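Local coordinates for isochorismatase family protein (Enterococcus faecalis, PDB 2A67) that is of unknown specific function but probably acts as a hydrolase, like other members of the isochorismatase family, at residues L7-Q13 against P46-H52; F12-E17 against D62-F67; T20-Y24 against S137-N141; T111-D116 against H153-W157. All coordinates share one frame; numbering follows the deposited sequence.

Interaction 1: L7-Q13 against P46-H52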
loop_
_atom_site.group_PDB
_atom_site.type_symbol
_atom_site.label_atom_id
_atom_site.label_comp_id
_atom_site.label_asym_id
_atom_site.label_seq_id
_atom_site.Cartn_x
_atom_site.Cartn_y
_atom_site.Cartn_z
ATOM N N LEU D 7 6.341 4.279 -18.393
ATOM C CA LEU D 7 5.717 5.333 -17.645
ATOM C C LEU D 7 4.243 4.897 -17.373
ATOM O O LEU D 7 3.474 4.637 -18.315
ATOM C CB LEU D 7 5.710 6.589 -18.483
ATOM C CG LEU D 7 5.279 7.922 -17.864
ATOM C CD1 LEU D 7 6.204 8.322 -16.671
ATOM C CD2 LEU D 7 5.297 9.002 -18.938
ATOM N N LEU D 8 3.881 4.821 -16.089
ATOM C CA LEU D 8 2.592 4.347 -15.690
ATOM C C LEU D 8 1.805 5.518 -15.076
ATOM O O LEU D 8 2.162 6.007 -13.986
ATOM C CB LEU D 8 2.743 3.168 -14.715
ATOM C CG LEU D 8 1.419 2.490 -14.240
ATOM C CD1 LEU D 8 0.750 1.819 -15.464
ATOM C CD2 LEU D 8 1.758 1.465 -13.150
ATOM N N LEU D 9 0.741 5.955 -15.771
ATOM C CA LEU D 9 0.067 7.217 -15.453
ATOM C C LEU D 9 -1.354 6.919 -14.981
ATOM O O LEU D 9 -2.185 6.522 -15.784
ATOM C CB LEU D 9 0.050 8.154 -16.678
ATOM C CG LEU D 9 1.448 8.534 -17.265
ATOM C CD1 LEU D 9 1.270 9.388 -18.465
ATOM C CD2 LEU D 9 2.296 9.227 -16.210
ATOM N N ILE D 10 -1.600 7.111 -13.685
ATOM C CA ILE D 10 -2.752 6.521 -13.028
ATOM C C ILE D 10 -3.912 7.523 -12.849
ATOM O O ILE D 10 -3.803 8.572 -12.184
ATOM C CB ILE D 10 -2.370 5.856 -11.671
ATOM C CG1 ILE D 10 -1.313 4.760 -11.869
ATOM C CG2 ILE D 10 -3.684 5.313 -10.933
ATOM C CD1 ILE D 10 -0.593 4.409 -10.569
ATOM N N ASP D 11 -5.028 7.171 -13.464
ATOM C CA ASP D 11 -6.341 7.823 -13.226
ATOM C C ASP D 11 -6.337 9.322 -13.413
ATOM O O ASP D 11 -6.973 10.045 -12.638
ATOM C CB ASP D 11 -6.882 7.514 -11.808
ATOM C CG ASP D 11 -7.233 6.038 -11.583
ATOM O OD1 ASP D 11 -7.148 5.206 -12.496
ATOM O OD2 ASP D 11 -7.610 5.688 -10.449
ATOM N N PHE D 12 -5.648 9.803 -14.431
ATOM C CA PHE D 12 -5.687 11.201 -14.814
ATOM C C PHE D 12 -6.920 11.492 -15.669
ATOM O O PHE D 12 -6.806 11.833 -16.864
ATOM C CB PHE D 12 -4.443 11.569 -15.619
ATOM C CG PHE D 12 -3.229 11.800 -14.792
ATOM C CD1 PHE D 12 -3.242 12.745 -13.748
ATOM C CD2 PHE D 12 -2.050 11.115 -15.072
ATOM C CE1 PHE D 12 -2.056 12.995 -13.005
ATOM C CE2 PHE D 12 -0.861 11.356 -14.324
ATOM C CZ PHE D 12 -0.872 12.287 -13.311
ATOM N N GLN D 13 -8.088 11.411 -15.032
ATOM C CA GLN D 13 -9.393 11.524 -15.703
ATOM C C GLN D 13 -10.212 12.748 -15.206
ATOM O O GLN D 13 -10.170 13.098 -14.015
ATOM C CB GLN D 13 -10.177 10.234 -15.467
ATOM C CG GLN D 13 -9.403 8.918 -15.879
ATOM C CD GLN D 13 -10.024 7.710 -15.254
ATOM O OE1 GLN D 13 -9.553 7.218 -14.249
ATOM N NE2 GLN D 13 -11.114 7.228 -15.841
ATOM N N PRO D 46 7.481 2.568 -23.642
ATOM C CA PRO D 46 6.013 2.432 -23.459
ATOM C C PRO D 46 5.408 3.417 -22.434
ATOM O O PRO D 46 5.976 3.632 -21.366
ATOM C CB PRO D 46 5.845 0.990 -22.982
ATOM C CG PRO D 46 7.151 0.303 -23.080
ATOM C CD PRO D 46 8.234 1.352 -23.224
ATOM N N ILE D 47 4.242 3.982 -22.758
ATOM C CA ILE D 47 3.526 4.881 -21.886
ATOM C C ILE D 47 2.135 4.216 -21.700
ATOM O O ILE D 47 1.490 3.833 -22.683
ATOM C CB ILE D 47 3.301 6.294 -22.478
ATOM C CG1 ILE D 47 4.671 6.964 -22.845
ATOM C CG2 ILE D 47 2.317 7.103 -21.507
ATOM C CD1 ILE D 47 4.552 8.158 -23.770
ATOM N N ILE D 48 1.754 4.015 -20.450
ATOM C CA ILE D 48 0.539 3.238 -20.092
ATOM C C ILE D 48 -0.344 4.113 -19.231
ATOM O O ILE D 48 0.046 4.508 -18.120
ATOM C CB ILE D 48 0.879 1.972 -19.329
ATOM C CG1 ILE D 48 1.896 1.121 -20.099
ATOM C CG2 ILE D 48 -0.424 1.113 -19.021
ATOM C CD1 ILE D 48 2.690 0.107 -19.238
ATOM N N PHE D 49 -1.549 4.424 -19.729
ATOM C CA PHE D 49 -2.511 5.177 -18.956
ATOM C C PHE D 49 -3.465 4.199 -18.274
ATOM O O PHE D 49 -3.995 3.278 -18.921
ATOM C CB PHE D 49 -3.345 6.080 -19.865
ATOM C CG PHE D 49 -2.599 7.244 -20.421
ATOM C CD1 PHE D 49 -1.994 7.159 -21.681
ATOM C CD2 PHE D 49 -2.497 8.423 -19.707
ATOM C CE1 PHE D 49 -1.330 8.218 -22.201
ATOM C CE2 PHE D 49 -1.809 9.510 -20.249
ATOM C CZ PHE D 49 -1.234 9.394 -21.488
ATOM N N VAL D 50 -3.687 4.393 -16.983
ATOM C CA VAL D 50 -4.698 3.592 -16.246
ATOM C C VAL D 50 -5.937 4.476 -16.033
ATOM O O VAL D 50 -5.831 5.630 -15.627
ATOM C CB VAL D 50 -4.134 3.024 -14.908
ATOM C CG1 VAL D 50 -5.227 2.238 -14.166
ATOM C CG2 VAL D 50 -2.876 2.091 -15.222
ATOM N N GLN D 51 -7.097 3.946 -16.395
ATOM C CA GLN D 51 -8.359 4.645 -16.200
ATOM C C GLN D 51 -9.292 3.788 -15.360
ATOM O O GLN D 51 -9.504 2.592 -15.633
ATOM C CB GLN D 51 -9.000 4.965 -17.547
ATOM C CG GLN D 51 -8.219 6.014 -18.341
ATOM C CD GLN D 51 -8.724 6.167 -19.739
ATOM O OE1 GLN D 51 -8.248 5.499 -20.652
ATOM N NE2 GLN D 51 -9.728 7.028 -19.928
ATOM N N HIS D 52 -9.804 4.426 -14.312
ATOM C CA HIS D 52 -10.721 3.812 -13.360
ATOM C C HIS D 52 -12.141 3.926 -13.949
ATOM O O HIS D 52 -12.445 4.827 -14.722
ATOM C CB HIS D 52 -10.603 4.530 -12.007
ATOM C CG HIS D 52 -11.226 3.780 -10.875
ATOM N ND1 HIS D 52 -12.482 4.085 -10.393
ATOM C CD2 HIS D 52 -10.797 2.714 -10.157
ATOM C CE1 HIS D 52 -12.784 3.269 -9.399
ATOM N NE2 HIS D 52 -11.789 2.424 -9.238
HETATM O O HOH W 1 -4.350 8.002 -16.564
#
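L9 and F49 run side by side, L9 CD1 slanting onto the F49 ring 3.6 Å from CE2, while the water that bridges the strands sits in the ring plane at its edge. The Q13 amide stands almost perpendicular to that of Q51, whose NE2 bonds W64 O, and grips the backbone of H52 twice. H52 N donates to Q13 OE1 (2.8 Å), and Q13 NE2 sends a nearly straight bond to H52 O (3.0 Å) within its own amide plane. CG of Q13 lies anti to the carbonyl carbon (chi1 -54°) and the chain is extended beyond it, which carries the pairing past the end of strand 5-10. D11 sets its carboxylate 63° from the H52 ring, with OD2 3.6 Å from H52 CB; its salt-bridge partner is K81. L8 CD1 meets V50 CG2 at 3.6 Å and I48 CG2 at 3.8 Å. Main-chain bonds form a parallel ladder, from L7 N on P46 O through to D11 N on V50 O, and water 1 ties L9 O, V50 O and F12 N together. These are the paired strands of a beta-alpha-beta unit whose crossover helix is 26-42, with D11 at a position consistent with the aspartate of the family's Asp-Lys-Cys triad.

Interaction 2: F12-E17 against D62-F67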
loop_
_atom_site.group_PDB
_atom_site.type_symbol
_atom_site.label_atom_id
_atom_site.label_comp_id
_atom_site.label_asym_id
_atom_site.label_seq_id
_atom_site.Cartn_x
_atom_site.Cartn_y
_atom_site.Cartn_z
ATOM N N PHE D 12 -5.648 9.803 -14.431
ATOM C CA PHE D 12 -5.687 11.201 -14.814
ATOM C C PHE D 12 -6.920 11.492 -15.669
ATOM O O PHE D 12 -6.806 11.833 -16.864
ATOM C CB PHE D 12 -4.443 11.569 -15.619
ATOM C CG PHE D 12 -3.229 11.800 -14.792
ATOM C CD1 PHE D 12 -3.242 12.745 -13.748
ATOM C CD2 PHE D 12 -2.050 11.115 -15.072
ATOM C CE1 PHE D 12 -2.056 12.995 -13.005
ATOM C CE2 PHE D 12 -0.861 11.356 -14.324
ATOM C CZ PHE D 12 -0.872 12.287 -13.311
ATOM N N GLN D 13 -8.088 11.411 -15.032
ATOM C CA GLN D 13 -9.393 11.524 -15.703
ATOM C C GLN D 13 -10.212 12.748 -15.206
ATOM O O GLN D 13 -10.170 13.098 -14.015
ATOM C CB GLN D 13 -10.177 10.234 -15.467
ATOM C CG GLN D 13 -9.403 8.918 -15.879
ATOM C CD GLN D 13 -10.024 7.710 -15.254
ATOM O OE1 GLN D 13 -9.553 7.218 -14.249
ATOM N NE2 GLN D 13 -11.114 7.228 -15.841
ATOM N N LYS D 14 -10.946 13.371 -16.138
ATOM C CA LYS D 14 -11.671 14.627 -15.889
ATOM C C LYS D 14 -12.520 14.587 -14.616
ATOM O O LYS D 14 -12.452 15.503 -13.793
ATOM C CB LYS D 14 -12.538 14.983 -17.091
ATOM C CG LYS D 14 -11.783 14.986 -18.412
ATOM C CD LYS D 14 -12.728 15.427 -19.525
ATOM C CE LYS D 14 -12.456 14.731 -20.836
ATOM N NZ LYS D 14 -13.805 14.553 -21.540
ATOM N N GLY D 15 -13.245 13.492 -14.422
ATOM C CA GLY D 15 -14.199 13.396 -13.317
ATOM C C GLY D 15 -13.679 13.057 -11.932
ATOM O O GLY D 15 -14.462 12.678 -11.069
ATOM N N ILE D 16 -12.375 13.208 -11.679
ATOM C CA ILE D 16 -11.860 12.953 -10.313
ATOM C C ILE D 16 -12.000 13.999 -9.139
ATOM O O ILE D 16 -12.280 13.565 -8.022
ATOM C CB ILE D 16 -10.413 12.321 -10.304
ATOM C CG1 ILE D 16 -10.470 10.813 -10.550
ATOM C CG2 ILE D 16 -9.766 12.406 -8.919
ATOM C CD1 ILE D 16 -9.895 10.357 -11.804
ATOM N N GLU D 17 -11.872 15.322 -9.255
ATOM C CA GLU D 17 -12.463 16.343 -10.129
ATOM C C GLU D 17 -13.976 16.613 -10.300
ATOM O O GLU D 17 -14.604 16.229 -11.281
ATOM C CB GLU D 17 -11.538 16.892 -11.185
ATOM C CG GLU D 17 -10.434 17.577 -10.439
ATOM C CD GLU D 17 -9.819 18.741 -11.148
ATOM O OE1 GLU D 17 -10.071 18.915 -12.373
ATOM O OE2 GLU D 17 -9.067 19.477 -10.453
ATOM N N ASP D 62 -17.731 11.021 -20.835
ATOM C CA ASP D 62 -16.864 12.201 -20.850
ATOM C C ASP D 62 -16.038 12.338 -19.578
ATOM O O ASP D 62 -14.870 12.702 -19.637
ATOM C CB ASP D 62 -17.622 13.483 -21.112
ATOM C CG ASP D 62 -18.117 13.578 -22.510
ATOM O OD1 ASP D 62 -17.654 12.846 -23.390
ATOM O OD2 ASP D 62 -18.998 14.398 -22.744
ATOM N N SER D 63 -16.647 12.035 -18.442
ATOM C CA SER D 63 -15.983 12.193 -17.150
ATOM C C SER D 63 -14.839 11.153 -16.935
ATOM O O SER D 63 -13.825 11.452 -16.275
ATOM C CB SER D 63 -17.026 12.215 -16.005
ATOM O OG SER D 63 -17.417 10.898 -15.651
ATOM N N TRP D 64 -15.007 9.952 -17.503
ATOM C CA TRP D 64 -13.985 8.897 -17.500
ATOM C C TRP D 64 -12.771 9.208 -18.414
ATOM O O TRP D 64 -11.678 8.597 -18.251
ATOM C CB TRP D 64 -14.656 7.592 -17.930
ATOM C CG TRP D 64 -13.821 6.467 -18.410
ATOM C CD1 TRP D 64 -13.439 5.367 -17.684
ATOM C CD2 TRP D 64 -13.267 6.291 -19.716
ATOM N NE1 TRP D 64 -12.680 4.538 -18.448
ATOM C CE2 TRP D 64 -12.552 5.078 -19.703
ATOM C CE3 TRP D 64 -13.267 7.061 -20.885
ATOM C CZ2 TRP D 64 -11.873 4.588 -20.836
ATOM C CZ3 TRP D 64 -12.615 6.579 -21.996
ATOM C CH2 TRP D 64 -11.924 5.353 -21.965
ATOM N N GLN D 65 -12.927 10.124 -19.365
ATOM C CA GLN D 65 -11.836 10.380 -20.303
ATOM C C GLN D 65 -10.710 11.083 -19.553
ATOM O O GLN D 65 -10.955 11.710 -18.508
ATOM C CB GLN D 65 -12.288 11.242 -21.487
ATOM C CG GLN D 65 -13.409 10.676 -22.421
ATOM C CD GLN D 65 -13.679 11.643 -23.542
ATOM O OE1 GLN D 65 -14.358 12.639 -23.316
ATOM N NE2 GLN D 65 -13.138 11.382 -24.763
ATOM N N LEU D 66 -9.496 10.992 -20.131
ATOM C CA LEU D 66 -8.280 11.629 -19.647
ATOM C C LEU D 66 -8.366 13.125 -19.839
ATOM O O LEU D 66 -8.977 13.618 -20.799
ATOM C CB LEU D 66 -7.032 11.079 -20.397
ATOM C CG LEU D 66 -6.751 9.567 -20.359
ATOM C CD1 LEU D 66 -5.640 9.107 -21.302
ATOM C CD2 LEU D 66 -6.484 9.092 -18.960
ATOM N N PHE D 67 -7.799 13.859 -18.892
ATOM C CA PHE D 67 -7.720 15.304 -19.020
ATOM C C PHE D 67 -7.209 15.631 -20.399
ATOM O O PHE D 67 -6.214 15.042 -20.839
ATOM C CB PHE D 67 -6.708 15.852 -18.018
ATOM C CG PHE D 67 -7.152 15.720 -16.602
ATOM C CD1 PHE D 67 -8.215 16.486 -16.120
ATOM C CD2 PHE D 67 -6.516 14.841 -15.749
ATOM C CE1 PHE D 67 -8.628 16.374 -14.801
ATOM C CE2 PHE D 67 -6.921 14.727 -14.424
ATOM C CZ PHE D 67 -7.995 15.487 -13.957
#
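The F67 ring lies over the Q13-K14 peptide, with Q13 C 3.7 Å above its plane and offset toward the rim, and F67 CD2 reaches F12 CB at 3.9 Å. E17 comes to the same ring at CE1, its carboxylate nearly perpendicular to it. K14 lies alongside Q65, and its chain bends at the last two torsions (chi3 -145°, chi4 146°) to bring NZ between two oxygens: Q65 OE1 at 2.7 Å, approached from above the carbonyl plane, and D62 O at 2.9 Å. D62 O also accepts Q65 N, which arrives from the opposite face of its plane, so the lysine locks onto the turn 62-65 at a carbonyl already in use. The Q13 amide plane is nearly perpendicular to the W64 ring (89°), and its NE2 donates to W64 O at 2.8 Å; Q51 NE2 shares that oxygen.

The main chain holds these groups in place. F67 N bonds F12 O, K14 N bonds Q65 O, and G15 N bonds S63 O. One step further out, E17 OE2 accepts L23 N, F12 and F67 both rest on helix 26-42, and L66 lies against F49 and Q51. Here the loops following strands 5-10 and 47-52 are joined at the surface by these side chains and by a single backbone bridge, Q13 with L66, above the C-terminal ends of neighbouring strands in the parallel sheet of an alpha/beta fold.

Interaction 3: T20-Y24 against S137-N141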
loop_
_atom_site.group_PDB
_atom_site.type_symbol
_atom_site.label_atom_id
_atom_site.label_comp_id
_atom_site.label_asym_id
_atom_site.label_seq_id
_atom_site.Cartn_x
_atom_site.Cartn_y
_atom_site.Cartn_z
ATOM N N THR D 20 -16.716 21.331 -6.636
ATOM C CA THR D 20 -16.366 21.644 -5.240
ATOM C C THR D 20 -15.010 21.069 -4.787
ATOM O O THR D 20 -14.466 21.493 -3.768
ATOM C CB THR D 20 -17.475 21.215 -4.240
ATOM O OG1 THR D 20 -17.738 19.812 -4.390
ATOM C CG2 THR D 20 -18.787 22.042 -4.442
ATOM N N GLN D 21 -14.470 20.110 -5.539
ATOM C CA GLN D 21 -13.233 19.417 -5.152
ATOM C C GLN D 21 -12.177 19.464 -6.267
ATOM O O GLN D 21 -12.234 18.665 -7.198
ATOM C CB GLN D 21 -13.525 17.956 -4.761
ATOM C CG GLN D 21 -14.159 17.771 -3.355
ATOM C CD GLN D 21 -13.119 17.747 -2.215
ATOM O OE1 GLN D 21 -12.466 18.762 -1.902
ATOM N NE2 GLN D 21 -12.966 16.578 -1.590
ATOM N N GLN D 22 -11.263 20.432 -6.187
ATOM C CA GLN D 22 -10.145 20.551 -7.129
ATOM C C GLN D 22 -8.910 19.806 -6.617
ATOM O O GLN D 22 -8.533 19.944 -5.444
ATOM C CB GLN D 22 -9.784 22.020 -7.390
ATOM C CG GLN D 22 -10.742 22.746 -8.313
ATOM C CD GLN D 22 -10.035 23.689 -9.273
ATOM O OE1 GLN D 22 -9.315 24.602 -8.854
ATOM N NE2 GLN D 22 -10.242 23.472 -10.578
ATOM N N LEU D 23 -8.298 19.018 -7.489
ATOM C CA LEU D 23 -7.020 18.345 -7.187
ATOM C C LEU D 23 -5.897 19.366 -6.940
ATOM O O LEU D 23 -5.791 20.351 -7.654
ATOM C CB LEU D 23 -6.647 17.424 -8.348
ATOM C CG LEU D 23 -7.394 16.088 -8.423
ATOM C CD1 LEU D 23 -7.208 15.487 -9.807
ATOM C CD2 LEU D 23 -6.917 15.108 -7.343
ATOM N N TYR D 24 -5.086 19.126 -5.917
ATOM C CA TYR D 24 -4.037 20.034 -5.475
ATOM C C TYR D 24 -2.919 20.206 -6.524
ATOM O O TYR D 24 -2.257 19.218 -6.947
ATOM C CB TYR D 24 -3.455 19.516 -4.167
ATOM C CG TYR D 24 -2.399 20.401 -3.558
ATOM C CD1 TYR D 24 -2.721 21.670 -3.022
ATOM C CD2 TYR D 24 -1.059 19.980 -3.505
ATOM C CE1 TYR D 24 -1.712 22.496 -2.460
ATOM C CE2 TYR D 24 -0.067 20.777 -2.932
ATOM C CZ TYR D 24 -0.396 22.022 -2.422
ATOM O OH TYR D 24 0.596 22.785 -1.872
ATOM N N SER D 137 -1.229 13.965 -7.021
ATOM C CA SER D 137 -2.050 14.980 -6.376
ATOM C C SER D 137 -3.233 14.257 -5.742
ATOM O O SER D 137 -3.472 13.074 -6.026
ATOM C CB SER D 137 -2.503 16.027 -7.393
ATOM O OG SER D 137 -3.429 16.945 -6.827
ATOM N N THR D 138 -3.927 14.986 -4.874
ATOM C CA THR D 138 -5.080 14.494 -4.110
ATOM C C THR D 138 -5.879 15.713 -3.606
ATOM O O THR D 138 -5.616 16.848 -4.024
ATOM C CB THR D 138 -4.657 13.516 -2.973
ATOM O OG1 THR D 138 -5.788 12.764 -2.550
ATOM C CG2 THR D 138 -3.932 14.176 -1.769
ATOM N N LEU D 139 -6.860 15.455 -2.735
ATOM C CA LEU D 139 -7.854 16.434 -2.252
ATOM C C LEU D 139 -7.704 16.604 -0.752
ATOM O O LEU D 139 -7.266 15.664 -0.069
ATOM C CB LEU D 139 -9.265 15.908 -2.554
ATOM C CG LEU D 139 -9.565 15.438 -3.987
ATOM C CD1 LEU D 139 -10.833 14.621 -4.050
ATOM C CD2 LEU D 139 -9.669 16.599 -4.968
ATOM N N ASP D 140 -8.059 17.785 -0.221
ATOM C CA ASP D 140 -8.149 17.952 1.223
ATOM C C ASP D 140 -9.192 16.920 1.583
ATOM O O ASP D 140 -10.161 16.763 0.850
ATOM C CB ASP D 140 -8.668 19.354 1.640
ATOM C CG ASP D 140 -7.692 20.514 1.288
ATOM O OD1 ASP D 140 -6.495 20.297 0.944
ATOM O OD2 ASP D 140 -8.141 21.684 1.354
ATOM N N ASN D 141 -9.000 16.195 2.677
ATOM C CA ASN D 141 -9.952 15.143 3.032
ATOM C C ASN D 141 -10.779 15.455 4.278
ATOM O O ASN D 141 -11.421 14.551 4.822
ATOM C CB ASN D 141 -9.272 13.762 3.146
ATOM C CG ASN D 141 -8.383 13.637 4.352
ATOM O OD1 ASN D 141 -7.619 12.663 4.494
ATOM N ND2 ASN D 141 -8.447 14.608 5.226
#
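S137 OG donates to Y24 O at 2.6 Å, a short bond that arrives about 23° out of the carbonyl plane. The hydroxyl stands anti to the backbone N of S137 (chi1 173°), which swings it across to the other segment. OG also comes close to Y24 N, but at an angle too poor for a bond; that N-H is spent on T138 O at 3.0 Å. Residue Y24 is therefore held by its main chain at both ends, once by a side-chain hydroxyl and once by a carbonyl, and its CB rests 3.4 Å from T138 O. The ring itself leads away from S137-N141 and lies against A146 and I150 of helix 146-157.

Two loops of the parallel alpha/beta fold meet here: residues 20-24 lead into helix 26-42, while residues 137-141 join the end of strand 128-137 to helix 146-157. Their touching parts run 127° apart, so the partnership is a local crossing of chains.

The rest of the contact is van der Waals packing, centred on L139. L23 CD2 reaches over the T138 backbone, 3.8 Å from CA, and meets L139 CD2 at 3.9 Å. That same L139 methyl packs on the Q22 carbonyl, 3.6 Å from its O. Q21, bent at chi2, brings its amide over the other branch, NE2 lying 3.8 Å from L139 CD1. The polar ends of T138 and D140 are engaged outside the pair: T138 OG1 bonds E112 OE1, and D140 OD1 takes the N-H of A146, where helix 146-157 begins.

Interaction 4: T111-D116 against H153-W157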
loop_
_atom_site.group_PDB
_atom_site.type_symbol
_atom_site.label_atom_id
_atom_site.label_comp_id
_atom_site.label_asym_id
_atom_site.label_seq_id
_atom_site.Cartn_x
_atom_site.Cartn_y
_atom_site.Cartn_z
ATOM N N THR D 111 -3.078 10.397 -4.663
ATOM C CA THR D 111 -1.858 10.015 -3.889
ATOM C C THR D 111 -2.045 8.837 -2.948
ATOM O O THR D 111 -1.314 7.841 -3.014
ATOM C CB THR D 111 -1.422 11.214 -3.006
ATOM O OG1 THR D 111 -1.225 12.354 -3.851
ATOM C CG2 THR D 111 -0.154 10.912 -2.137
ATOM N N GLU D 112 -2.986 8.989 -2.014
ATOM C CA GLU D 112 -3.095 8.032 -0.930
ATOM C C GLU D 112 -3.935 6.795 -1.275
ATOM O O GLU D 112 -3.927 5.829 -0.536
ATOM C CB GLU D 112 -3.640 8.704 0.332
ATOM C CG GLU D 112 -5.178 8.970 0.304
ATOM C CD GLU D 112 -5.565 10.326 -0.310
ATOM O OE1 GLU D 112 -5.005 10.724 -1.351
ATOM O OE2 GLU D 112 -6.458 11.001 0.254
ATOM N N PHE D 113 -4.617 6.815 -2.404
ATOM C CA PHE D 113 -5.471 5.700 -2.777
ATOM C C PHE D 113 -4.814 4.897 -3.894
ATOM O O PHE D 113 -3.957 4.103 -3.608
ATOM C CB PHE D 113 -6.882 6.186 -3.136
ATOM C CG PHE D 113 -7.608 6.840 -1.983
ATOM C CD1 PHE D 113 -7.984 6.094 -0.868
ATOM C CD2 PHE D 113 -7.905 8.196 -2.008
ATOM C CE1 PHE D 113 -8.700 6.697 0.258
ATOM C CE2 PHE D 113 -8.620 8.803 -0.915
ATOM C CZ PHE D 113 -9.002 8.036 0.221
ATOM N N CYS D 114 -5.195 5.141 -5.141
ATOM C CA CYS D 114 -4.783 4.327 -6.277
ATOM C C CYS D 114 -3.279 4.378 -6.533
ATOM O O CYS D 114 -2.709 3.389 -7.010
ATOM C CB CYS D 114 -5.451 4.800 -7.569
ATOM S SG CYS D 114 -7.264 5.152 -7.449
ATOM N N VAL D 115 -2.670 5.519 -6.263
ATOM C CA VAL D 115 -1.235 5.676 -6.508
ATOM C C VAL D 115 -0.453 4.875 -5.446
ATOM O O VAL D 115 0.392 4.024 -5.791
ATOM C CB VAL D 115 -0.793 7.204 -6.554
ATOM C CG1 VAL D 115 0.694 7.345 -6.844
ATOM C CG2 VAL D 115 -1.564 7.962 -7.643
ATOM N N ASP D 116 -0.723 5.167 -4.168
ATOM C CA ASP D 116 -0.080 4.439 -3.097
ATOM C C ASP D 116 -0.219 2.942 -3.251
ATOM O O ASP D 116 0.761 2.185 -3.152
ATOM C CB ASP D 116 -0.597 4.928 -1.734
ATOM C CG ASP D 116 0.089 4.282 -0.586
ATOM O OD1 ASP D 116 -0.101 3.068 -0.432
ATOM O OD2 ASP D 116 0.828 4.948 0.196
ATOM N N HIS D 153 2.800 10.478 2.214
ATOM C CA HIS D 153 2.903 9.260 1.422
ATOM C C HIS D 153 4.205 9.238 0.614
ATOM O O HIS D 153 4.855 8.210 0.496
ATOM C CB HIS D 153 1.688 9.115 0.502
ATOM C CG HIS D 153 0.493 8.535 1.202
ATOM N ND1 HIS D 153 -0.368 9.300 1.961
ATOM C CD2 HIS D 153 0.086 7.259 1.349
ATOM C CE1 HIS D 153 -1.263 8.513 2.547
ATOM N NE2 HIS D 153 -0.997 7.271 2.200
ATOM N N GLU D 154 4.581 10.373 0.045
ATOM C CA GLU D 154 5.828 10.471 -0.704
ATOM C C GLU D 154 7.019 10.166 0.172
ATOM O O GLU D 154 7.974 9.534 -0.269
ATOM C CB GLU D 154 5.911 11.838 -1.420
ATOM C CG GLU D 154 4.947 11.874 -2.588
ATOM C CD GLU D 154 5.108 13.089 -3.546
ATOM O OE1 GLU D 154 5.949 13.929 -3.249
ATOM O OE2 GLU D 154 4.307 13.213 -4.540
ATOM N N ALA D 155 6.961 10.572 1.440
ATOM C CA ALA D 155 8.052 10.210 2.376
ATOM C C ALA D 155 8.088 8.714 2.674
ATOM O O ALA D 155 9.169 8.128 2.859
ATOM C CB ALA D 155 7.953 11.002 3.682
ATOM N N ILE D 156 6.919 8.077 2.738
ATOM C CA ILE D 156 6.902 6.610 2.897
ATOM C C ILE D 156 7.501 5.896 1.657
ATOM O O ILE D 156 8.240 4.931 1.782
ATOM C CB ILE D 156 5.472 6.087 3.084
ATOM C CG1 ILE D 156 4.845 6.626 4.396
ATOM C CG2 ILE D 156 5.460 4.531 3.068
ATOM C CD1 ILE D 156 3.337 6.323 4.459
ATOM N N TRP D 157 7.153 6.350 0.464
ATOM C CA TRP D 157 7.594 5.681 -0.745
ATOM C C TRP D 157 9.122 5.824 -0.984
ATOM O O TRP D 157 9.747 4.881 -1.444
ATOM C CB TRP D 157 6.892 6.255 -1.959
ATOM C CG TRP D 157 5.342 6.247 -1.856
ATOM C CD1 TRP D 157 4.517 5.381 -1.132
ATOM C CD2 TRP D 157 4.488 7.104 -2.583
ATOM N NE1 TRP D 157 3.177 5.732 -1.343
ATOM C CE2 TRP D 157 3.137 6.747 -2.265
ATOM C CE3 TRP D 157 4.730 8.161 -3.479
ATOM C CZ2 TRP D 157 2.028 7.442 -2.777
ATOM C CZ3 TRP D 157 3.629 8.850 -4.021
ATOM C CH2 TRP D 157 2.250 8.460 -3.654
#
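Helices 111-125 and 146-157 pack here through T111, E112, V115 and D116 on one and H153 and W157 on the other, the local axes 11.2 Å apart and inclined at 35°. CB of E112 sits over one face of the H153 imidazole, 3.6 Å from its centroid, as a CH-pi contact. T111 CG2 fits between H153 and W157, 3.7 Å from H153 CB and 3.8 Å from W157 CH2. At the edge of the indole, T111 O lies in the ring plane, 3.4 Å from CZ2. V115 CG1 comes in obliquely, 3.7 Å from W157 CH2. T111 O also accepts D116 N, in the wide pi-type turn at the start of helix 111-125.

W157 NE1 donates to D116 OD2 at 2.9 Å in a fairly straight bond, although the oxygen's position is less certain because it crowds H153. CG of D116 lies anti to its backbone N (chi1 -176°), which turns the carboxylate toward the indole. The contact is part of the dimer interface. D116 OD1 forms salt bridges with R120 of its own chain and R120 of the second subunit, and the H153 ring meets H152 and H153 of that subunit, while its ND1 bonds I149 O.

Interactions 1 and 2 share F12 and Q13, and W64 O takes Q51 NE2 at 3.0 Å, so the bridge between loops continues directly from the strand pair. Interaction 2 passes to interaction 3 through E17 OE2, 3.1 Å from L23 N. Interaction 3 in turn adjoins interaction 4, where S137 O lies 3.0 Å from T111 N. Interactions 1 and 4 have centres about 16 Å apart yet touch where D11 OD2 lies 3.1 Å from C114 SG. With K81 salt-bridged to D11, that meeting point is consistent with the Asp-Lys-Cys catalytic triad of the isochorismatase family.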